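Local structure of CCMAN5 (Cellulosimicrobium cellulans, 2XSG) at residues Glu164-Asn167 with Thr168-Ser172; Asp276-Arg279 with Asp280-Arg283; Met374-Ser377 with Leu378-Leu381; Gln608-Ala611 with Arg612-Tyr615. The protein hydrolyses alpha-mannosides as a family 92 glycoside hydrolase and enables mannose-6-phosphate modification of yeast-produced human lysosomal enzymes. All coordinates share one frame; numbering follows the deposited sequence.

How the interactions relate
The four contacts follow one another along a single chain without touching. Interaction 1 comes first, in the loop leading into strand 169-179 of the N-terminal beta domain. Interactions 2 to 4 all fall within the catalytic-domain sequence family, on helices 275-290, 368-387 and 604-616, but the first of these helices lies against strands 112-121 and 144-150 of the N-terminal domain's large sheet. Interactions 1 and 3 have centres about 27 Å apart, whereas those of interactions 1 and 4 are about 41 Å apart, on opposite sides of the chain's centre. Interaction 2 thus ties the N-terminal beta domain to the catalytic part, while interactions 3 and 4 are largely buried contacts within catalytic-domain helices.

Interaction 1. Residues Glu164-Asn167 with Thr168-Ser172; sequences ETNN and TSRRS
A first torsion of -171° sets CG of Asn166 opposite its backbone N, and chi2 of -83° then turns OD1 onto the backbone N-H groups of Thr168 and Ser169. The result is an Asx turn, with one side-chain oxygen gripping two successive amides where the loop leads into strand 169-179 of the N-terminal beta domain. Thr168 N meets Asn166 OD1 at 2.8 Å, tilted moderately from the carbonyl plane and with a nearly straight N-H line. Ser169 N reaches the same OD1 at 2.8 Å, but stands well above that plane. The rotation of the amide is fixed at its other end too, because Asn166 ND2 donates to Tyr200 OH and Asp78 OD2. Arg170, folded at chi2 and chi3, curls back over the loop, placing the carbonyl oxygen of Glu164 over one face of its guanidinium, 3.6 Å from NE. The Asn166 and Arg170 side chains cross at about a right angle, their amide and guanidinium planes 73° apart. The buried charge of Arg170 is met by Asp78 through a salt bridge, while its NE donates to Leu163 O. Nearby, the side chain of Thr168 lies about 8 Å from a bound bis-tris propane molecule. A water in the guanidinium plane of Arg170 accepts from NH2 at 3.0 Å and donates to Thr165 O at 2.8 Å.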
loop_
_atom_site.group_PDB
_atom_site.type_symbol
_atom_site.label_atom_id
_atom_site.label_comp_id
_atom_site.label_asym_id
_atom_site.label_seq_id
_atom_site.Cartn_x
_atom_site.Cartn_y
_atom_site.Cartn_z
ATOM N N GLU A 164 12.834 21.153 7.426
ATOM C CA GLU A 164 13.159 21.107 6.001
ATOM C C GLU A 164 13.057 19.675 5.463
ATOM O O GLU A 164 12.627 19.479 4.338
ATOM C CB GLU A 164 14.551 21.690 5.742
ATOM C CG GLU A 164 14.844 21.960 4.261
ATOM C CD GLU A 164 15.300 20.708 3.505
ATOM O OE1 GLU A 164 15.720 19.724 4.148
ATOM O OE2 GLU A 164 15.225 20.704 2.256
ATOM N N THR A 165 13.449 18.691 6.284
ATOM C CA THR A 165 13.528 17.267 5.902
ATOM C C THR A 165 12.257 16.787 5.201
ATOM O O THR A 165 11.143 16.955 5.718
ATOM C CB THR A 165 13.809 16.366 7.130
ATOM O OG1 THR A 165 14.898 16.904 7.882
ATOM C CG2 THR A 165 14.137 14.928 6.718
ATOM N N ASN A 166 12.439 16.245 3.998
ATOM C CA ASN A 166 11.357 15.580 3.265
ATOM C C ASN A 166 11.946 14.513 2.359
ATOM O O ASN A 166 13.045 14.699 1.839
ATOM C CB ASN A 166 10.555 16.594 2.440
ATOM C CG ASN A 166 9.305 15.988 1.837
ATOM O OD1 ASN A 166 9.357 15.363 0.781
ATOM N ND2 ASN A 166 8.161 16.196 2.493
ATOM N N ASN A 167 11.207 13.421 2.160
ATOM C CA ASN A 167 11.656 12.317 1.304
ATOM C C ASN A 167 11.804 12.669 -0.171
ATOM O O ASN A 167 12.573 12.020 -0.895
ATOM C CB ASN A 167 10.776 11.067 1.499
ATOM C CG ASN A 167 11.028 10.397 2.839
ATOM O OD1 ASN A 167 12.142 10.442 3.364
ATOM N ND2 ASN A 167 10.006 9.792 3.401
ATOM N N THR A 168 11.092 13.708 -0.600
ATOM C CA THR A 168 11.164 14.161 -1.983
ATOM C C THR A 168 11.371 15.662 -2.121
ATOM O O THR A 168 12.301 16.083 -2.790
ATOM C CB THR A 168 9.930 13.722 -2.791
ATOM O OG1 THR A 168 9.965 12.303 -2.957
ATOM C CG2 THR A 168 9.917 14.376 -4.174
ATOM N N SER A 169 10.516 16.477 -1.513
ATOM C CA SER A 169 10.598 17.918 -1.769
ATOM C C SER A 169 9.857 18.723 -0.725
ATOM O O SER A 169 8.645 18.563 -0.549
ATOM C CB SER A 169 10.051 18.256 -3.175
ATOM O OG SER A 169 10.029 19.657 -3.399
ATOM N N ARG A 170 10.610 19.577 -0.043
ATOM C CA ARG A 170 10.058 20.544 0.881
ATOM C C ARG A 170 9.655 21.790 0.095
ATOM O O ARG A 170 10.481 22.371 -0.621
ATOM C CB ARG A 170 11.088 20.882 1.977
ATOM C CG ARG A 170 10.863 22.199 2.741
ATOM C CD ARG A 170 9.515 22.252 3.511
ATOM N NE ARG A 170 9.531 21.318 4.629
ATOM C CZ ARG A 170 8.783 20.221 4.716
ATOM N NH1 ARG A 170 7.879 19.914 3.785
ATOM N NH2 ARG A 170 8.915 19.437 5.769
ATOM N N ARG A 171 8.392 22.178 0.217
ATOM C CA ARG A 171 7.880 23.369 -0.490
ATOM C C ARG A 171 7.832 24.605 0.398
ATOM O O ARG A 171 8.299 25.665 -0.005
ATOM C CB ARG A 171 6.516 23.101 -1.161
ATOM C CG ARG A 171 6.567 22.017 -2.257
ATOM C CD ARG A 171 7.581 22.383 -3.357
ATOM N NE ARG A 171 7.894 21.283 -4.279
ATOM C CZ ARG A 171 7.163 20.971 -5.352
ATOM N NH1 ARG A 171 6.063 21.653 -5.630
ATOM N NH2 ARG A 171 7.524 19.967 -6.148
ATOM N N SER A 172 7.274 24.458 1.596
ATOM C CA SER A 172 7.267 25.534 2.584
ATOM C C SER A 172 7.097 24.949 3.989
ATOM O O SER A 172 6.589 23.828 4.152
ATOM C CB SER A 172 6.180 26.565 2.291
ATOM O OG SER A 172 4.892 25.989 2.398
HETATM O O HOH W 1 10.549 18.397 8.027
#

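Interaction 2. Residues Asp276-Arg279 with Asp280-Arg283; sequences DAIR and DRTR
Asp276 and Asp280, one helical turn apart, both pair with the guanidinium of Arg279. At the start of the segment, Asp276 offers OD1 to Arg279 NH1 at 3.2 Å, and the same carboxylate oxygen also holds Arg148 of strand 144-150. Its CA lies beneath one face of the Arg279 guanidinium, toward the rim. Ala277 takes part through its backbone, its O accepting from Arg281 N at 2.9 Å. Ile278 turns its side chain inward onto Val146 and Leu273, while its O receives Thr282 N; the threonine hydroxyl is engaged by Ala140 O. Arg279 carries most of the side-chain contact. It runs out extended through chi1 and chi2 and then bends at chi3 (54°), which swings the guanidinium back alongside the helix. NH2 reaches Asp280 OD1 at 3.2 Å, in the guanidinium plane and on the syn side of the carboxylate, though 33° out of the carboxylate plane. The two flat groups are turned 44° from each other. A water donates to Asp280 OD1 at 2.7 Å and accepts a weak hydrogen bond from Arg279 NE, so OD1 serves both the charge and the solvent. The charge on Arg279 would probably ease the approach of the two aspartates. Farther along the helix, Arg283 pairs with Asp8. This is the pattern of an amphipathic alpha-helix, with a salt-bridge network between neighbouring turns on one side and Ile278 and Thr282 buried against the N-terminal beta domain.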
loop_
_atom_site.group_PDB
_atom_site.type_symbol
_atom_site.label_atom_id
_atom_site.label_comp_id
_atom_site.label_asym_id
_atom_site.label_seq_id
_atom_site.Cartn_x
_atom_site.Cartn_y
_atom_site.Cartn_z
ATOM N N ASP A 276 3.913 5.038 28.346
ATOM C CA ASP A 276 3.619 3.601 28.427
ATOM C C ASP A 276 2.174 3.267 28.093
ATOM O O ASP A 276 1.919 2.280 27.379
ATOM C CB ASP A 276 3.967 3.030 29.820
ATOM C CG ASP A 276 5.463 2.906 30.052
ATOM O OD1 ASP A 276 6.243 3.100 29.095
ATOM O OD2 ASP A 276 5.862 2.621 31.204
ATOM N N ALA A 277 1.241 4.078 28.610
ATOM C CA ALA A 277 -0.197 3.882 28.368
ATOM C C ALA A 277 -0.612 4.195 26.930
ATOM O O ALA A 277 -1.480 3.528 26.386
ATOM C CB ALA A 277 -1.053 4.692 29.360
ATOM N N ILE A 278 -0.005 5.211 26.331
ATOM C CA ILE A 278 -0.233 5.477 24.910
ATOM C C ILE A 278 0.315 4.339 24.044
ATOM O O ILE A 278 -0.362 3.872 23.129
ATOM C CB ILE A 278 0.345 6.859 24.472
ATOM C CG1 ILE A 278 -0.351 7.995 25.236
ATOM C CG2 ILE A 278 0.189 7.055 22.966
ATOM C CD1 ILE A 278 0.489 9.322 25.319
ATOM N N ARG A 279 1.527 3.877 24.349
ATOM C CA ARG A 279 2.120 2.737 23.634
ATOM C C ARG A 279 1.256 1.492 23.814
ATOM O O ARG A 279 0.963 0.789 22.846
ATOM C CB ARG A 279 3.534 2.460 24.132
ATOM C CG ARG A 279 4.314 1.396 23.320
ATOM C CD ARG A 279 5.553 0.896 24.103
ATOM N NE ARG A 279 5.101 0.427 25.410
ATOM C CZ ARG A 279 5.744 0.574 26.560
ATOM N NH1 ARG A 279 6.942 1.173 26.612
ATOM N NH2 ARG A 279 5.165 0.111 27.665
ATOM N N ASP A 280 0.861 1.228 25.060
ATOM C CA ASP A 280 0.061 0.046 25.388
ATOM C C ASP A 280 -1.280 0.070 24.666
ATOM O O ASP A 280 -1.740 -0.958 24.151
ATOM C CB ASP A 280 -0.173 -0.043 26.898
ATOM C CG ASP A 280 1.078 -0.454 27.682
ATOM O OD1 ASP A 280 2.135 -0.750 27.076
ATOM O OD2 ASP A 280 0.993 -0.500 28.925
ATOM N N ARG A 281 -1.928 1.233 24.653
ATOM C CA ARG A 281 -3.243 1.358 24.010
ATOM C C ARG A 281 -3.187 1.127 22.499
ATOM O O ARG A 281 -4.102 0.538 21.912
ATOM C CB ARG A 281 -3.887 2.697 24.330
ATOM C CG ARG A 281 -5.255 2.879 23.707
ATOM C CD ARG A 281 -5.759 4.299 23.901
ATOM N NE ARG A 281 -4.906 5.271 23.217
ATOM C CZ ARG A 281 -5.045 6.594 23.302
ATOM N NH1 ARG A 281 -6.003 7.126 24.051
ATOM N NH2 ARG A 281 -4.210 7.389 22.636
ATOM N N THR A 282 -2.108 1.573 21.864
ATOM C CA THR A 282 -1.975 1.333 20.432
ATOM C C THR A 282 -1.698 -0.143 20.163
ATOM O O THR A 282 -2.185 -0.680 19.165
ATOM C CB THR A 282 -0.931 2.227 19.789
ATOM O OG1 THR A 282 -1.315 3.593 19.989
ATOM C CG2 THR A 282 -0.850 1.950 18.307
ATOM N N ARG A 283 -0.943 -0.801 21.049
ATOM C CA ARG A 283 -0.714 -2.253 20.904
ATOM C C ARG A 283 -2.034 -3.015 20.955
ATOM O O ARG A 283 -2.248 -3.917 20.144
ATOM C CB ARG A 283 0.285 -2.818 21.927
ATOM C CG ARG A 283 0.608 -4.315 21.693
ATOM C CD ARG A 283 1.354 -4.962 22.873
ATOM N NE ARG A 283 1.880 -6.285 22.520
ATOM C CZ ARG A 283 3.058 -6.508 21.930
ATOM N NH1 ARG A 283 3.863 -5.500 21.612
ATOM N NH2 ARG A 283 3.437 -7.748 21.648
HETATM O O HOH W 2 2.908 -2.220 24.903
#

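Interaction 3. Residues Met374-Ser377 with Leu378-Leu381; sequences MVQS and LVYL
Tyr380 lies one turn beyond Gln376, and its side chain runs from CB outward past that residue. CB sits 3.5 Å from Ser377 O, and CG approaches Gln376 O at 4.0 Å. An unusual chi1 of -94° leans the ring toward the glutamine, where CD1 meets Gln376 NE2 at 3.5 Å. The next atom, CE1, touches the same NE2 and, at 4.0 Å, the amide carbon CD. The two side chains meet at a slant, with the amide plane turned 66° from the ring. Gln376 reaches this position by extending at chi1 and bending at chi2 (64°), which folds its amide forward along the helix, toward the ring. Its NE2 donates to Asp425 O. This helix, 368-387, belongs to the catalytic domain, whose family fold is an (alpha/alpha)6 barrel, and Leu378 and Val379 pack it against helices 409-418 and 427-438 respectively. Beyond CE1, the Tyr380 ring is met edge-to-face by Phe345 and by the cation-pi contact of Arg426, and at its tip OH makes a weak hydrogen bond to Asp425 OD2. An alanine here is likely to open a gap beside the Gln376 amide and Phe345, and to deprive Arg426 of its aromatic partner. Underneath, Tyr380 N donates to Gln376 O at 3.0 Å, while Ser377 OG turns back to Asp373 O and also bonds Tyr348 N.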
loop_
_atom_site.group_PDB
_atom_site.type_symbol
_atom_site.label_atom_id
_atom_site.label_comp_id
_atom_site.label_asym_id
_atom_site.label_seq_id
_atom_site.Cartn_x
_atom_site.Cartn_y
_atom_site.Cartn_z
ATOM N N MET A 374 -13.569 4.047 3.428
ATOM C CA MET A 374 -12.618 4.361 2.380
ATOM C C MET A 374 -13.289 4.715 1.048
ATOM O O MET A 374 -12.893 5.672 0.382
ATOM C CB MET A 374 -11.651 3.196 2.207
ATOM C CG MET A 374 -10.722 3.012 3.395
ATOM S SD MET A 374 -9.629 1.610 3.118
ATOM C CE MET A 374 -8.512 1.739 4.522
ATOM N N VAL A 375 -14.294 3.930 0.652
ATOM C CA VAL A 375 -14.985 4.172 -0.602
ATOM C C VAL A 375 -15.775 5.474 -0.519
ATOM O O VAL A 375 -15.756 6.272 -1.457
ATOM C CB VAL A 375 -15.899 2.991 -1.015
ATOM C CG1 VAL A 375 -16.642 3.330 -2.316
ATOM C CG2 VAL A 375 -15.046 1.686 -1.186
ATOM N N GLN A 376 -16.456 5.684 0.607
ATOM C CA GLN A 376 -17.179 6.928 0.841
ATOM C C GLN A 376 -16.224 8.113 0.751
ATOM O O GLN A 376 -16.573 9.164 0.199
ATOM C CB GLN A 376 -17.892 6.926 2.198
ATOM C CG GLN A 376 -18.710 8.233 2.502
ATOM C CD GLN A 376 -19.880 8.485 1.550
ATOM O OE1 GLN A 376 -21.031 8.180 1.874
ATOM N NE2 GLN A 376 -19.595 9.080 0.383
ATOM N N SER A 377 -15.021 7.929 1.290
ATOM C CA SER A 377 -14.006 8.987 1.281
ATOM C C SER A 377 -13.567 9.281 -0.143
ATOM O O SER A 377 -13.405 10.453 -0.532
ATOM C CB SER A 377 -12.810 8.580 2.139
ATOM O OG SER A 377 -13.226 8.340 3.477
ATOM N N LEU A 378 -13.382 8.212 -0.919
ATOM C CA LEU A 378 -12.971 8.336 -2.319
ATOM C C LEU A 378 -14.034 9.107 -3.110
ATOM O O LEU A 378 -13.704 9.961 -3.942
ATOM C CB LEU A 378 -12.741 6.948 -2.936
ATOM C CG LEU A 378 -12.235 6.826 -4.379
ATOM C CD1 LEU A 378 -10.998 7.689 -4.622
ATOM C CD2 LEU A 378 -11.949 5.332 -4.658
ATOM N N VAL A 379 -15.301 8.808 -2.809
ATOM C CA VAL A 379 -16.445 9.548 -3.371
ATOM C C VAL A 379 -16.410 11.045 -3.014
ATOM O O VAL A 379 -16.575 11.879 -3.898
ATOM C CB VAL A 379 -17.799 8.888 -3.007
ATOM C CG1 VAL A 379 -18.958 9.784 -3.386
ATOM C CG2 VAL A 379 -17.932 7.533 -3.718
ATOM N N TYR A 380 -16.158 11.375 -1.748
ATOM C CA TYR A 380 -16.064 12.778 -1.318
ATOM C C TYR A 380 -14.929 13.522 -1.988
ATOM O O TYR A 380 -15.064 14.711 -2.301
ATOM C CB TYR A 380 -15.865 12.889 0.189
ATOM C CG TYR A 380 -17.116 13.054 0.978
ATOM C CD1 TYR A 380 -18.240 12.286 0.693
ATOM C CD2 TYR A 380 -17.187 13.976 2.029
ATOM C CE1 TYR A 380 -19.407 12.430 1.419
ATOM C CE2 TYR A 380 -18.364 14.126 2.773
ATOM C CZ TYR A 380 -19.462 13.345 2.449
ATOM O OH TYR A 380 -20.620 13.438 3.154
ATOM N N LEU A 381 -13.820 12.815 -2.200
ATOM C CA LEU A 381 -12.631 13.395 -2.816
ATOM C C LEU A 381 -12.906 13.867 -4.241
ATOM O O LEU A 381 -12.509 14.976 -4.616
ATOM C CB LEU A 381 -11.445 12.421 -2.774
ATOM C CG LEU A 381 -10.151 12.978 -3.378
ATOM C CD1 LEU A 381 -9.641 14.137 -2.532
ATOM C CD2 LEU A 381 -9.082 11.913 -3.524
#

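Interaction 4. Residues Gln608-Ala611 with Arg612-Tyr615; sequences QKWA and RAIY
Trp610 and Ile614, four residues apart on helix 604-616, meet with the indole presenting its edge to the aliphatic chain. CE3 lies 4.2 Å from Ile614 CG1, which sits close to the ring plane, whereas Ala613 CB comes at the same CE3 from a slant. The indole is also bounded by its neighbour, since Lys609 CE rides 3.4 Å above one of its faces, toward the rim. Glu573 takes both Lys609 NZ and Trp610 NE1, pinning the indole's rotation, and Phe571 and Phe598 add ring contacts. With CG1 of Ile614 beside its own backbone nitrogen (chi1 -66°), that atom packs at 3.2 Å against Trp610 O. The isoleucine's other branch, CG2, stands over one face of the Tyr615 ring, toward its rim. Cutting Ile614 back to an alanine is likely to leave the indole edge without its CG1 neighbour and uncover the Tyr615 face beneath CG2. Tyr615 itself points its ring edge at Ala611 O, with CD2 3.1 Å from that oxygen and in the ring plane; the backbone bond from Tyr615 N to it is weak. This i to i+4 edge packing is that of an alpha-helix, set in the catalytic domain between helix 665-675 and strand 618-623.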
loop_
_atom_site.group_PDB
_atom_site.type_symbol
_atom_site.label_atom_id
_atom_site.label_comp_id
_atom_site.label_asym_id
_atom_site.label_seq_id
_atom_site.Cartn_x
_atom_site.Cartn_y
_atom_site.Cartn_z
ATOM N N GLN A 608 -4.035 -23.443 -7.837
ATOM C CA GLN A 608 -3.654 -23.867 -6.492
ATOM C C GLN A 608 -2.149 -24.008 -6.348
ATOM O O GLN A 608 -1.566 -23.501 -5.387
ATOM C CB GLN A 608 -4.346 -25.182 -6.136
ATOM C CG GLN A 608 -5.852 -25.030 -6.043
ATOM C CD GLN A 608 -6.596 -26.278 -6.481
ATOM O OE1 GLN A 608 -6.156 -27.405 -6.234
ATOM N NE2 GLN A 608 -7.731 -26.079 -7.129
ATOM N N LYS A 609 -1.523 -24.683 -7.308
ATOM C CA LYS A 609 -0.068 -24.846 -7.302
ATOM C C LYS A 609 0.644 -23.502 -7.278
ATOM O O LYS A 609 1.507 -23.260 -6.421
ATOM C CB LYS A 609 0.410 -25.651 -8.519
ATOM C CG LYS A 609 1.924 -25.965 -8.495
ATOM C CD LYS A 609 2.455 -26.635 -9.789
ATOM C CE LYS A 609 2.333 -25.680 -10.983
ATOM N NZ LYS A 609 2.995 -26.198 -12.205
ATOM N N TRP A 610 0.285 -22.638 -8.220
ATOM C CA TRP A 610 0.964 -21.355 -8.378
ATOM C C TRP A 610 0.734 -20.395 -7.234
ATOM O O TRP A 610 1.662 -19.674 -6.842
ATOM C CB TRP A 610 0.612 -20.709 -9.728
ATOM C CG TRP A 610 1.383 -21.379 -10.822
ATOM C CD1 TRP A 610 0.887 -22.190 -11.816
ATOM C CD2 TRP A 610 2.808 -21.356 -10.989
ATOM N NE1 TRP A 610 1.925 -22.643 -12.604
ATOM C CE2 TRP A 610 3.108 -22.142 -12.121
ATOM C CE3 TRP A 610 3.859 -20.712 -10.309
ATOM C CZ2 TRP A 610 4.413 -22.316 -12.582
ATOM C CZ3 TRP A 610 5.158 -20.890 -10.764
ATOM C CH2 TRP A 610 5.422 -21.683 -11.891
ATOM N N ALA A 611 -0.488 -20.391 -6.695
ATOM C CA ALA A 611 -0.797 -19.594 -5.501
ATOM C C ALA A 611 0.072 -20.019 -4.316
ATOM O O ALA A 611 0.731 -19.180 -3.693
ATOM C CB ALA A 611 -2.273 -19.675 -5.146
ATOM N N ARG A 612 0.105 -21.316 -4.024
ATOM C CA ARG A 612 0.947 -21.791 -2.934
ATOM C C ARG A 612 2.437 -21.515 -3.201
ATOM O O ARG A 612 3.167 -21.129 -2.281
ATOM C CB ARG A 612 0.688 -23.276 -2.631
ATOM C CG ARG A 612 1.435 -23.808 -1.411
ATOM C CD ARG A 612 0.919 -23.248 -0.095
ATOM N NE ARG A 612 1.827 -23.519 1.029
ATOM C CZ ARG A 612 1.483 -24.142 2.158
ATOM N NH1 ARG A 612 0.237 -24.558 2.355
ATOM N NH2 ARG A 612 2.387 -24.315 3.124
ATOM N N ALA A 613 2.870 -21.675 -4.455
ATOM C CA ALA A 613 4.295 -21.548 -4.822
ATOM C C ALA A 613 4.835 -20.112 -4.759
ATOM O O ALA A 613 5.870 -19.836 -4.121
ATOM C CB ALA A 613 4.543 -22.154 -6.222
ATOM N N ILE A 614 4.135 -19.199 -5.429
ATOM C CA ILE A 614 4.549 -17.792 -5.469
ATOM C C ILE A 614 4.635 -17.222 -4.060
ATOM O O ILE A 614 5.569 -16.492 -3.733
ATOM C CB ILE A 614 3.595 -16.932 -6.357
ATOM C CG1 ILE A 614 3.699 -17.360 -7.828
ATOM C CG2 ILE A 614 3.951 -15.401 -6.276
ATOM C CD1 ILE A 614 2.514 -16.912 -8.705
ATOM N N TYR A 615 3.668 -17.556 -3.220
ATOM C CA TYR A 615 3.563 -16.881 -1.916
ATOM C C TYR A 615 4.291 -17.588 -0.771
ATOM O O TYR A 615 4.593 -16.957 0.235
ATOM C CB TYR A 615 2.104 -16.626 -1.543
ATOM C CG TYR A 615 1.450 -15.625 -2.448
ATOM C CD1 TYR A 615 1.586 -14.261 -2.206
ATOM C CD2 TYR A 615 0.709 -16.041 -3.558
ATOM C CE1 TYR A 615 1.006 -13.323 -3.035
ATOM C CE2 TYR A 615 0.115 -15.113 -4.402
ATOM C CZ TYR A 615 0.263 -13.744 -4.132
ATOM O OH TYR A 615 -0.324 -12.813 -4.959
#